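Local coordinates for protein dTDP-4-amino-4,6-dideoxyglucose formyltransferase (Mycobacterium tuberculosis CAS/NITR204, PDB 5VYQ) that probably transfers a formyl group from a folate cofactor to the 4-amino group of the nucleotide-linked sugar dTDP-4-amino-4,6-dideoxyglucose, at residues A[30-35]-A[161-166]; A[113-118]-A[153-158]; A[221-224]-A[230-233]. All blocks are in the same frame, centred on the assembly; numbering follows the deposited sequence.

How the interactions relate
Interactions 1 and 2 share helix 155-179: residues 153-158 at its N-terminal end meet the start of helix 114-121, and residues 161-166, about two turns on, meet the start of helix 31-43. Their centres lie about 14 Å apart, and the salt bridge from Arg161 to Asp153 ties them together. Along the chain, interaction 2 falls within the span that interaction 1 bridges. Interaction 3 follows in the C-terminal part, about 11 Å from interaction 2 and 22 Å from interaction 1 between centres; Arg221 probably hydrogen-bonds to the backbone of Asp153 and Ser155. All three reach dTDP-4-amino-4,6-dideoxyglucose, at its diphosphate, sugars and base, so one elongated ligand runs from the formyltransferase part of the subunit to its C-terminal part.

Interaction 1. Residues A[30-35]-A[161-166]; sequences NVHAHA and RLMDIE. With 0FX (dTDP-4-amino-4,6-dideoxyglucose), chain D.
Met163 and His32 pack together where helix 155-179 passes the first turn of helix 31-43. The Met163 chain, bent at chi2 and chi3 (-59° and 86°), crosses the histidine side chain at about a right angle. Its SD lies 3.8 Å from His32 CB, and its CG makes an off-centre CH-pi contact, 4.2 Å from the centroid of the imidazole ring. A flexible, unbranched thioether suits this place, since it can bend round a bulky flat neighbour. On the buried side, Ala33 gives the other helix room: its methyl carbon CB comes to 3.9 Å from Glu166 OE1. The other carboxylate oxygen of Glu166, OE2, is hydrogen-bonded to His83 NE2, and His83 ND1 in turn is hydrogen-bonded to the ligand, which makes Glu166 a second-shell residue of the pocket. The contact loosens on the side of His32, which is exposed to solvent, and the two segments bury only 145 Å² in all.

Asn30 divides its amide between two tasks. With CG anti to the backbone N (chi1 175°), OD1 turns back as the N-cap and accepts from Ala33 N at 3.0 Å, on a lone pair in the carbonyl plane; the bond from His32 N is weak. ND2 faces the diphosphate instead, giving a hydrogen bond of 3.0 Å to O2P of the ligand and a weak one to O3P. Asparagine fits because one end accepts and the other donates, and the helix N-terminus so capped would probably favour the negative phosphates. Around the two helices, Ala33 rests on Thr28 of strand 24-28, while helix 155-179 turns Leu162 and Ile165 against Cys147 of strand 141-147, at the outer edge of the mixed sheet.

Interaction 2. Residues A[113-118]-A[153-158]; sequences FPQVFS and DSSGSV. With 0FX (dTDP-4-amino-4,6-dideoxyglucose), chain D.
Gln115 NE2 spends two straight hydrogen bonds at once, one to Ser155 OG at 2.8 Å (173°) and one to O3 of the ligand's deoxyribose at 2.9 Å (176°). A bend at chi2 (-74°) folds the chain over so that the amide reaches both, with Ser155 OG lying in the amide plane. Ser155 OG is also hydrogen-bonded to His225 ND1, which fixes the serine from the C-terminal part. Beside this polar centre Gln115 CB makes an apolar contact, 3.7 Å from Val158 CG1, and the Val116 methyl CG2 packs against the serine hydroxyl, 3.7 Å from Ser155 OG. Two helix starts thus meet beside the ligand. That of helix 155-179 is a capping box, in which Ser154 N donates to Ser157 OG at 2.9 Å and Ser157 N returns a weak bond to Ser154 OG. At the other start, Phe113 N holds O2G of the aminosugar at 2.9 Å. The flat Phe113 ring offers one face to the deoxyribose, C3 standing 3.4 Å above its plane near the rim, while CZ comes within 3.5 Å of C61 in the thymine. Phe199 meets this ring edge-to-face.

Interaction 3. Residues A[221-224]-A[230-233]; sequences RALT and NAWF. With 0FX (dTDP-4-amino-4,6-dideoxyglucose), chain D.
The thymine end of the nucleotide pocket is built where helix 213-222 gives way to the loop that leads to strand 231-234, and here Leu223 meets Asn230 and Ala231. Leu223 is the first residue to leave the helical path, so its carbonyl can serve partners beyond the helix. Asn230 ND2 donates to Leu223 O at 3.0 Å in a fairly straight bond, coming from above the carbonyl plane, 50° out of it. An ordered water also donates to Leu223 O, at 2.8 Å, and accepts from Ala231 N, at 3.0 Å, so the same oxygen is tied to the strand side twice, directly and through the solvent molecule.

Next to these polar links lies a small hydrophobic patch. Ala231 CB sits against the leucine, 3.9 Å from Leu223 CD1 and equally far from CB, and the short methyl lets the strand come close to the helix end. Phe199 of helix 196-203 packs on both Leu223 and Asn230.

With CG anti to the carbonyl carbon (chi1 -67°), the amide of Asn230 turns towards the base. OD1 accepts from N31 of the thymine at 2.8 Å (172°), while ND2 gives a second bond, 2.9 Å long, to O21. The bond to Leu223 O, which lies in the amide plane of Asn230, helps to set the rotation of the amide, with its nitrogen facing O21 and its oxygen facing N31. Farther along the strand, Phe233 packs on Leu217 of the second subunit, in keeping with the dimerization family of this region. An asparagine that accepts from the ring N-H (N31) and donates to the neighbouring carbonyl (O21) is a pairing suited to thymine or uracil, and it marks the base end of this nucleotide-sugar pocket.

Interaction 1. Residues A[30-35]-A[161-166]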
loop_
_atom_site.group_PDB
_atom_site.type_symbol
_atom_site.label_atom_id
_atom_site.label_comp_id
_atom_site.label_asym_id
_atom_site.label_seq_id
_atom_site.Cartn_x
_atom_site.Cartn_y
_atom_site.Cartn_z
ATOM N N ASN A 30 -5.247 9.245 25.117
ATOM C CA ASN A 30 -4.486 8.374 24.209
ATOM C C ASN A 30 -4.094 7.092 24.951
ATOM O O ASN A 30 -3.631 7.116 26.084
ATOM C CB ASN A 30 -3.245 9.124 23.695
ATOM C CG ASN A 30 -2.330 8.272 22.846
ATOM O OD1 ASN A 30 -1.559 7.482 23.366
ATOM N ND2 ASN A 30 -2.378 8.462 21.532
ATOM N N VAL A 31 -4.300 5.940 24.305
ATOM C CA VAL A 31 -4.069 4.650 24.924
ATOM C C VAL A 31 -2.624 4.444 25.389
ATOM O O VAL A 31 -2.392 3.956 26.475
ATOM C CB VAL A 31 -4.534 3.534 23.962
ATOM C CG1 VAL A 31 -3.633 3.438 22.735
ATOM C CG2 VAL A 31 -4.659 2.197 24.659
ATOM N N HIS A 32 -1.648 4.852 24.575
ATOM C CA HIS A 32 -0.254 4.687 24.942
ATOM C C HIS A 32 0.092 5.630 26.099
ATOM O O HIS A 32 0.758 5.255 27.060
ATOM C CB HIS A 32 0.693 4.949 23.765
ATOM C CG HIS A 32 0.272 4.282 22.499
ATOM N ND1 HIS A 32 0.397 2.923 22.305
ATOM C CD2 HIS A 32 -0.330 4.769 21.389
ATOM C CE1 HIS A 32 -0.084 2.607 21.111
ATOM N NE2 HIS A 32 -0.534 3.709 20.538
ATOM N N ALA A 33 -0.355 6.875 26.000
ATOM C CA ALA A 33 -0.005 7.863 27.004
ATOM C C ALA A 33 -0.698 7.490 28.314
ATOM O O ALA A 33 -0.186 7.717 29.400
ATOM C CB ALA A 33 -0.398 9.246 26.551
ATOM N N HIS A 34 -1.871 6.870 28.219
ATOM C CA HIS A 34 -2.581 6.500 29.442
ATOM C C HIS A 34 -1.839 5.368 30.170
ATOM O O HIS A 34 -1.695 5.352 31.394
ATOM C CB HIS A 34 -3.997 6.069 29.111
ATOM C CG HIS A 34 -4.706 5.509 30.293
ATOM N ND1 HIS A 34 -4.733 4.162 30.547
ATOM C CD2 HIS A 34 -5.360 6.102 31.317
ATOM C CE1 HIS A 34 -5.405 3.936 31.658
ATOM N NE2 HIS A 34 -5.788 5.099 32.153
ATOM N N ALA A 35 -1.344 4.400 29.414
ATOM C CA ALA A 35 -0.543 3.326 30.006
ATOM C C ALA A 35 0.699 3.850 30.694
ATOM O O ALA A 35 1.110 3.365 31.740
ATOM C CB ALA A 35 -0.168 2.284 28.956
ATOM N N ARG A 161 7.626 4.699 17.161
ATOM C CA ARG A 161 8.880 5.117 17.779
ATOM C C ARG A 161 8.687 6.358 18.659
ATOM O O ARG A 161 9.289 6.467 19.739
ATOM C CB ARG A 161 9.987 5.335 16.736
ATOM C CG ARG A 161 10.367 4.063 15.958
ATOM C CD ARG A 161 11.734 4.039 15.280
ATOM N NE ARG A 161 11.948 5.189 14.417
ATOM C CZ ARG A 161 11.500 5.264 13.171
ATOM N NH1 ARG A 161 11.709 6.365 12.491
ATOM N NH2 ARG A 161 10.813 4.248 12.623
ATOM N N LEU A 162 7.842 7.296 18.241
ATOM C CA LEU A 162 7.499 8.428 19.103
ATOM C C LEU A 162 6.933 8.029 20.455
ATOM O O LEU A 162 7.298 8.621 21.482
ATOM C CB LEU A 162 6.552 9.429 18.423
ATOM C CG LEU A 162 7.110 10.097 17.187
ATOM C CD1 LEU A 162 6.022 10.981 16.575
ATOM C CD2 LEU A 162 8.288 10.967 17.481
ATOM N N MET A 163 6.125 6.982 20.490
ATOM C CA MET A 163 5.563 6.545 21.770
ATOM C C MET A 163 6.686 5.931 22.627
ATOM O O MET A 163 6.659 6.088 23.858
ATOM C CB MET A 163 4.440 5.558 21.555
ATOM C CG MET A 163 3.222 6.109 20.815
ATOM S SD MET A 163 2.443 7.503 21.610
ATOM C CE MET A 163 3.385 8.863 20.964
ATOM N N ASP A 164 7.652 5.229 22.044
ATOM C CA ASP A 164 8.790 4.703 22.818
ATOM C C ASP A 164 9.622 5.867 23.354
ATOM O O ASP A 164 10.039 5.841 24.501
ATOM C CB ASP A 164 9.702 3.809 21.976
ATOM C CG ASP A 164 9.059 2.478 21.597
ATOM O OD1 ASP A 164 8.173 2.010 22.301
ATOM O OD2 ASP A 164 9.452 1.901 20.570
ATOM N N ILE A 165 9.854 6.884 22.543
ATOM C CA ILE A 165 10.602 8.071 22.961
ATOM C C ILE A 165 9.887 8.813 24.065
ATOM O O ILE A 165 10.508 9.315 25.009
ATOM C CB ILE A 165 10.954 8.993 21.779
ATOM C CG1 ILE A 165 11.911 8.243 20.851
ATOM C CG2 ILE A 165 11.444 10.323 22.279
ATOM C CD1 ILE A 165 12.148 8.938 19.518
ATOM N N GLU A 166 8.566 8.882 24.001
ATOM C CA GLU A 166 7.831 9.599 24.997
ATOM C C GLU A 166 8.010 8.915 26.338
ATOM O O GLU A 166 8.225 9.600 27.343
ATOM C CB GLU A 166 6.348 9.611 24.610
ATOM C CG GLU A 166 5.488 10.408 25.492
ATOM C CD GLU A 166 4.095 10.643 24.856
ATOM O OE1 GLU A 166 3.236 10.102 25.496
ATOM O OE2 GLU A 166 3.879 11.246 23.795
HETATM O O4P 0FX D . -1.059 11.261 19.329
HETATM P P2 0FX D . -2.334 11.947 19.685
HETATM O O3P 0FX D . -2.931 11.599 21.031
HETATM O O1G 0FX D . -1.957 13.499 19.448
HETATM C C1G 0FX D . -2.927 14.480 19.126
HETATM C C2G 0FX D . -2.175 15.640 18.459
HETATM O O2G 0FX D . -1.485 15.078 17.334
HETATM C C3G 0FX D . -1.131 16.202 19.438
HETATM O O3G 0FX D . -0.263 17.170 18.798
HETATM C C4G 0FX D . -1.846 16.693 20.691
HETATM N N4A 0FX D . -0.790 17.161 21.620
HETATM C C5G 0FX D . -2.662 15.540 21.277
HETATM C C6G 0FX D . -3.608 16.119 22.327
HETATM O O5G 0FX D . -3.555 14.920 20.336
HETATM O OPP 0FX D . -3.455 11.744 18.547
HETATM P P 0FX D . -4.334 10.442 18.176
HETATM O O1P 0FX D . -5.670 10.954 17.799
HETATM O O2P 0FX D . -4.140 9.397 19.245
HETATM O O5 0FX D . -3.636 9.853 16.858
HETATM C C5 0FX D . -2.388 9.202 16.907
HETATM C C4 0FX D . -1.846 9.068 15.497
HETATM O O4 0FX D . -2.726 8.217 14.765
HETATM C C3 0FX D . -1.799 10.336 14.647
HETATM O O3 0FX D . -0.582 11.057 14.879
HETATM C C2 0FX D . -1.867 9.863 13.208
HETATM C C1 0FX D . -2.751 8.652 13.400
HETATM N N11 0FX D . -4.148 8.933 13.046
HETATM C C61 0FX D . -5.141 9.121 13.940
HETATM C C51 0FX D . -6.442 9.345 13.529
HETATM C C5A 0FX D . -7.512 9.594 14.561
HETATM C C21 0FX D . -4.517 8.828 11.708
HETATM O O21 0FX D . -3.572 8.591 10.829
HETATM N N31 0FX D . -5.758 9.049 11.273
HETATM C C41 0FX D . -6.734 9.252 12.187
HETATM O O41 0FX D . -7.985 9.445 11.722
#

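Interaction 2. Residues A[113-118]-A[153-158]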
loop_
_atom_site.group_PDB
_atom_site.type_symbol
_atom_site.label_atom_id
_atom_site.label_comp_id
_atom_site.label_asym_id
_atom_site.label_seq_id
_atom_site.Cartn_x
_atom_site.Cartn_y
_atom_site.Cartn_z
ATOM N N PHE A 113 -1.003 15.919 14.582
ATOM C CA PHE A 113 -0.297 14.829 13.911
ATOM C C PHE A 113 1.075 15.235 13.351
ATOM O O PHE A 113 1.340 15.161 12.165
ATOM C CB PHE A 113 -1.144 14.196 12.820
ATOM C CG PHE A 113 -2.493 13.686 13.261
ATOM C CD1 PHE A 113 -2.879 13.559 14.598
ATOM C CD2 PHE A 113 -3.375 13.225 12.280
ATOM C CE1 PHE A 113 -4.128 13.069 14.936
ATOM C CE2 PHE A 113 -4.607 12.673 12.600
ATOM C CZ PHE A 113 -4.991 12.603 13.947
ATOM N N PRO A 114 1.959 15.679 14.244
ATOM C CA PRO A 114 3.199 16.269 13.692
ATOM C C PRO A 114 3.978 15.452 12.652
ATOM O O PRO A 114 4.525 16.051 11.699
ATOM C CB PRO A 114 4.044 16.494 14.954
ATOM C CG PRO A 114 3.016 16.831 16.001
ATOM C CD PRO A 114 1.860 15.885 15.700
ATOM N N GLN A 115 4.134 14.148 12.864
ATOM C CA GLN A 115 4.983 13.328 11.973
ATOM C C GLN A 115 4.376 13.290 10.555
ATOM O O GLN A 115 5.119 13.125 9.600
ATOM C CB GLN A 115 5.177 11.888 12.474
ATOM C CG GLN A 115 3.984 10.908 12.394
ATOM C CD GLN A 115 2.914 11.155 13.416
ATOM O OE1 GLN A 115 3.110 11.925 14.381
ATOM N NE2 GLN A 115 1.753 10.563 13.194
ATOM N N VAL A 116 3.056 13.407 10.424
ATOM C CA VAL A 116 2.432 13.453 9.098
ATOM C C VAL A 116 3.024 14.614 8.317
ATOM O O VAL A 116 3.513 14.474 7.202
ATOM C CB VAL A 116 0.897 13.553 9.159
ATOM C CG1 VAL A 116 0.346 13.752 7.774
ATOM C CG2 VAL A 116 0.293 12.349 9.872
ATOM N N PHE A 117 3.067 15.759 8.961
ATOM C CA PHE A 117 3.499 16.977 8.327
ATOM C C PHE A 117 5.021 16.965 8.165
ATOM O O PHE A 117 5.563 17.435 7.125
ATOM C CB PHE A 117 2.959 18.188 9.114
ATOM C CG PHE A 117 1.485 18.328 9.033
ATOM C CD1 PHE A 117 0.916 18.995 7.954
ATOM C CD2 PHE A 117 0.649 17.759 9.992
ATOM C CE1 PHE A 117 -0.439 19.166 7.844
ATOM C CE2 PHE A 117 -0.717 17.916 9.866
ATOM C CZ PHE A 117 -1.259 18.591 8.794
ATOM N N SER A 118 5.745 16.389 9.122
ATOM C CA SER A 118 7.200 16.343 8.976
ATOM C C SER A 118 7.711 15.376 7.912
ATOM O O SER A 118 8.752 15.611 7.279
ATOM C CB SER A 118 7.863 16.001 10.307
ATOM O OG SER A 118 7.843 17.132 11.152
ATOM N N ASP A 153 9.826 5.035 6.178
ATOM C CA ASP A 153 8.882 5.259 7.285
ATOM C C ASP A 153 7.530 5.780 6.751
ATOM O O ASP A 153 7.439 6.470 5.729
ATOM C CB ASP A 153 9.405 6.269 8.281
ATOM C CG ASP A 153 10.212 5.611 9.438
ATOM O OD1 ASP A 153 9.814 4.543 9.938
ATOM O OD2 ASP A 153 11.261 6.183 9.803
ATOM N N SER A 154 6.478 5.419 7.476
ATOM C CA SER A 154 5.154 6.002 7.336
ATOM C C SER A 154 4.808 6.733 8.615
ATOM O O SER A 154 5.555 6.636 9.611
ATOM C CB SER A 154 4.180 4.843 7.094
ATOM O OG SER A 154 4.297 3.905 8.135
ATOM N N SER A 155 3.684 7.427 8.598
ATOM C CA SER A 155 3.171 7.980 9.854
ATOM C C SER A 155 3.112 6.920 10.968
ATOM O O SER A 155 3.550 7.127 12.115
ATOM C CB SER A 155 1.830 8.649 9.649
ATOM O OG SER A 155 1.245 8.946 10.909
ATOM N N GLY A 156 2.620 5.730 10.647
ATOM C CA GLY A 156 2.423 4.700 11.666
ATOM C C GLY A 156 3.744 4.217 12.248
ATOM O O GLY A 156 3.881 4.039 13.444
ATOM N N SER A 157 4.754 4.007 11.412
ATOM C CA SER A 157 6.015 3.500 11.901
ATOM C C SER A 157 6.755 4.563 12.725
ATOM O O SER A 157 7.372 4.235 13.739
ATOM C CB SER A 157 6.887 2.925 10.809
ATOM O OG SER A 157 7.304 3.875 9.842
ATOM N N VAL A 158 6.694 5.819 12.304
ATOM C CA VAL A 158 7.322 6.902 13.081
ATOM C C VAL A 158 6.615 7.054 14.435
ATOM O O VAL A 158 7.246 7.163 15.489
ATOM C CB VAL A 158 7.343 8.229 12.345
ATOM C CG1 VAL A 158 7.813 9.368 13.270
ATOM C CG2 VAL A 158 8.183 8.108 11.076
HETATM O O4P 0FX D . -1.059 11.261 19.329
HETATM P P2 0FX D . -2.334 11.947 19.685
HETATM O O3P 0FX D . -2.931 11.599 21.031
HETATM O O1G 0FX D . -1.957 13.499 19.448
HETATM C C1G 0FX D . -2.927 14.480 19.126
HETATM C C2G 0FX D . -2.175 15.640 18.459
HETATM O O2G 0FX D . -1.485 15.078 17.334
HETATM C C3G 0FX D . -1.131 16.202 19.438
HETATM O O3G 0FX D . -0.263 17.170 18.798
HETATM C C4G 0FX D . -1.846 16.693 20.691
HETATM N N4A 0FX D . -0.790 17.161 21.620
HETATM C C5G 0FX D . -2.662 15.540 21.277
HETATM C C6G 0FX D . -3.608 16.119 22.327
HETATM O O5G 0FX D . -3.555 14.920 20.336
HETATM O OPP 0FX D . -3.455 11.744 18.547
HETATM P P 0FX D . -4.334 10.442 18.176
HETATM O O1P 0FX D . -5.670 10.954 17.799
HETATM O O2P 0FX D . -4.140 9.397 19.245
HETATM O O5 0FX D . -3.636 9.853 16.858
HETATM C C5 0FX D . -2.388 9.202 16.907
HETATM C C4 0FX D . -1.846 9.068 15.497
HETATM O O4 0FX D . -2.726 8.217 14.765
HETATM C C3 0FX D . -1.799 10.336 14.647
HETATM O O3 0FX D . -0.582 11.057 14.879
HETATM C C2 0FX D . -1.867 9.863 13.208
HETATM C C1 0FX D . -2.751 8.652 13.400
HETATM N N11 0FX D . -4.148 8.933 13.046
HETATM C C61 0FX D . -5.141 9.121 13.940
HETATM C C51 0FX D . -6.442 9.345 13.529
HETATM C C5A 0FX D . -7.512 9.594 14.561
HETATM C C21 0FX D . -4.517 8.828 11.708
HETATM O O21 0FX D . -3.572 8.591 10.829
HETATM N N31 0FX D . -5.758 9.049 11.273
HETATM C C41 0FX D . -6.734 9.252 12.187
HETATM O O41 0FX D . -7.985 9.445 11.722
#

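Interaction 3. Residues A[221-224]-A[230-233]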
loop_
_atom_site.group_PDB
_atom_site.type_symbol
_atom_site.label_atom_id
_atom_site.label_comp_id
_atom_site.label_asym_id
_atom_site.label_seq_id
_atom_site.Cartn_x
_atom_site.Cartn_y
_atom_site.Cartn_z
ATOM N N ARG A 221 3.068 8.070 2.140
ATOM C CA ARG A 221 3.544 7.414 3.359
ATOM C C ARG A 221 3.184 8.280 4.592
ATOM O O ARG A 221 2.981 7.771 5.694
ATOM C CB ARG A 221 5.063 7.148 3.240
ATOM C CG ARG A 221 6.009 8.314 3.382
ATOM C CD ARG A 221 7.378 7.952 2.821
ATOM N NE ARG A 221 8.383 9.016 2.893
ATOM C CZ ARG A 221 9.344 9.119 3.801
ATOM N NH1 ARG A 221 9.450 8.285 4.813
ATOM N NH2 ARG A 221 10.240 10.069 3.641
ATOM N N ALA A 222 3.188 9.604 4.420
ATOM C CA ALA A 222 2.729 10.478 5.489
ATOM C C ALA A 222 1.294 10.168 5.933
ATOM O O ALA A 222 0.955 10.346 7.121
ATOM C CB ALA A 222 2.877 11.935 5.101
ATOM N N LEU A 223 0.455 9.731 4.979
ATOM C CA LEU A 223 -0.931 9.429 5.228
ATOM C C LEU A 223 -1.205 7.976 5.489
ATOM O O LEU A 223 -2.344 7.567 5.640
ATOM C CB LEU A 223 -1.794 9.922 4.048
ATOM C CG LEU A 223 -1.732 11.434 3.837
ATOM C CD1 LEU A 223 -2.316 11.916 2.507
ATOM C CD2 LEU A 223 -2.452 12.115 4.995
ATOM N N THR A 224 -0.133 7.198 5.607
ATOM C CA THR A 224 -0.213 5.818 5.899
ATOM C C THR A 224 0.041 5.582 7.370
ATOM O O THR A 224 1.102 5.881 7.912
ATOM C CB THR A 224 0.730 4.998 5.013
ATOM O OG1 THR A 224 0.302 5.091 3.636
ATOM C CG2 THR A 224 0.615 3.531 5.404
ATOM N N ASN A 230 -6.959 7.184 5.570
ATOM C CA ASN A 230 -6.721 8.599 5.538
ATOM C C ASN A 230 -6.732 9.201 4.132
ATOM O O ASN A 230 -7.470 10.129 3.874
ATOM C CB ASN A 230 -5.341 8.931 6.159
ATOM C CG ASN A 230 -5.238 8.655 7.653
ATOM O OD1 ASN A 230 -6.162 8.931 8.455
ATOM N ND2 ASN A 230 -4.096 8.165 8.049
ATOM N N ALA A 231 -5.837 8.748 3.246
ATOM C CA ALA A 231 -5.738 9.336 1.913
ATOM C C ALA A 231 -6.871 8.811 1.001
ATOM O O ALA A 231 -7.229 7.621 1.084
ATOM C CB ALA A 231 -4.426 8.908 1.310
ATOM N N TRP A 232 -7.400 9.725 0.194
ATOM C CA TRP A 232 -8.435 9.340 -0.760
ATOM C C TRP A 232 -8.352 10.211 -1.974
ATOM O O TRP A 232 -7.883 11.341 -1.944
ATOM C CB TRP A 232 -9.815 9.462 -0.112
ATOM C CG TRP A 232 -10.173 10.815 0.427
ATOM C CD1 TRP A 232 -9.804 11.346 1.640
ATOM C CD2 TRP A 232 -10.986 11.825 -0.195
ATOM N NE1 TRP A 232 -10.313 12.615 1.796
ATOM C CE2 TRP A 232 -11.071 12.922 0.702
ATOM C CE3 TRP A 232 -11.668 11.903 -1.397
ATOM C CZ2 TRP A 232 -11.824 14.065 0.425
ATOM C CZ3 TRP A 232 -12.398 13.038 -1.675
ATOM C CH2 TRP A 232 -12.461 14.121 -0.777
ATOM N N PHE A 233 -8.832 9.676 -3.076
ATOM C CA PHE A 233 -9.070 10.473 -4.279
ATOM C C PHE A 233 -10.482 10.163 -4.749
ATOM O O PHE A 233 -11.083 9.204 -4.286
ATOM C CB PHE A 233 -8.042 10.167 -5.362
ATOM C CG PHE A 233 -8.030 8.740 -5.851
ATOM C CD1 PHE A 233 -7.177 7.791 -5.284
ATOM C CD2 PHE A 233 -8.761 8.356 -6.952
ATOM C CE1 PHE A 233 -7.112 6.489 -5.750
ATOM C CE2 PHE A 233 -8.731 7.054 -7.423
ATOM C CZ PHE A 233 -7.906 6.103 -6.820
HETATM O O4P 0FX D . -1.059 11.261 19.329
HETATM P P2 0FX D . -2.334 11.947 19.685
HETATM O O3P 0FX D . -2.931 11.599 21.031
HETATM O O1G 0FX D . -1.957 13.499 19.448
HETATM C C1G 0FX D . -2.927 14.480 19.126
HETATM C C2G 0FX D . -2.175 15.640 18.459
HETATM O O2G 0FX D . -1.485 15.078 17.334
HETATM C C3G 0FX D . -1.131 16.202 19.438
HETATM O O3G 0FX D . -0.263 17.170 18.798
HETATM C C4G 0FX D . -1.846 16.693 20.691
HETATM N N4A 0FX D . -0.790 17.161 21.620
HETATM C C5G 0FX D . -2.662 15.540 21.277
HETATM C C6G 0FX D . -3.608 16.119 22.327
HETATM O O5G 0FX D . -3.555 14.920 20.336
HETATM O OPP 0FX D . -3.455 11.744 18.547
HETATM P P 0FX D . -4.334 10.442 18.176
HETATM O O1P 0FX D . -5.670 10.954 17.799
HETATM O O2P 0FX D . -4.140 9.397 19.245
HETATM O O5 0FX D . -3.636 9.853 16.858
HETATM C C5 0FX D . -2.388 9.202 16.907
HETATM C C4 0FX D . -1.846 9.068 15.497
HETATM O O4 0FX D . -2.726 8.217 14.765
HETATM C C3 0FX D . -1.799 10.336 14.647
HETATM O O3 0FX D . -0.582 11.057 14.879
HETATM C C2 0FX D . -1.867 9.863 13.208
HETATM C C1 0FX D . -2.751 8.652 13.400
HETATM N N11 0FX D . -4.148 8.933 13.046
HETATM C C61 0FX D . -5.141 9.121 13.940
HETATM C C51 0FX D . -6.442 9.345 13.529
HETATM C C5A 0FX D . -7.512 9.594 14.561
HETATM C C21 0FX D . -4.517 8.828 11.708
HETATM O O21 0FX D . -3.572 8.591 10.829
HETATM N N31 0FX D . -5.758 9.049 11.273
HETATM C C41 0FX D . -6.734 9.252 12.187
HETATM O O41 0FX D . -7.985 9.445 11.722
HETATM O O HOH W 1 -4.316 6.339 4.037
#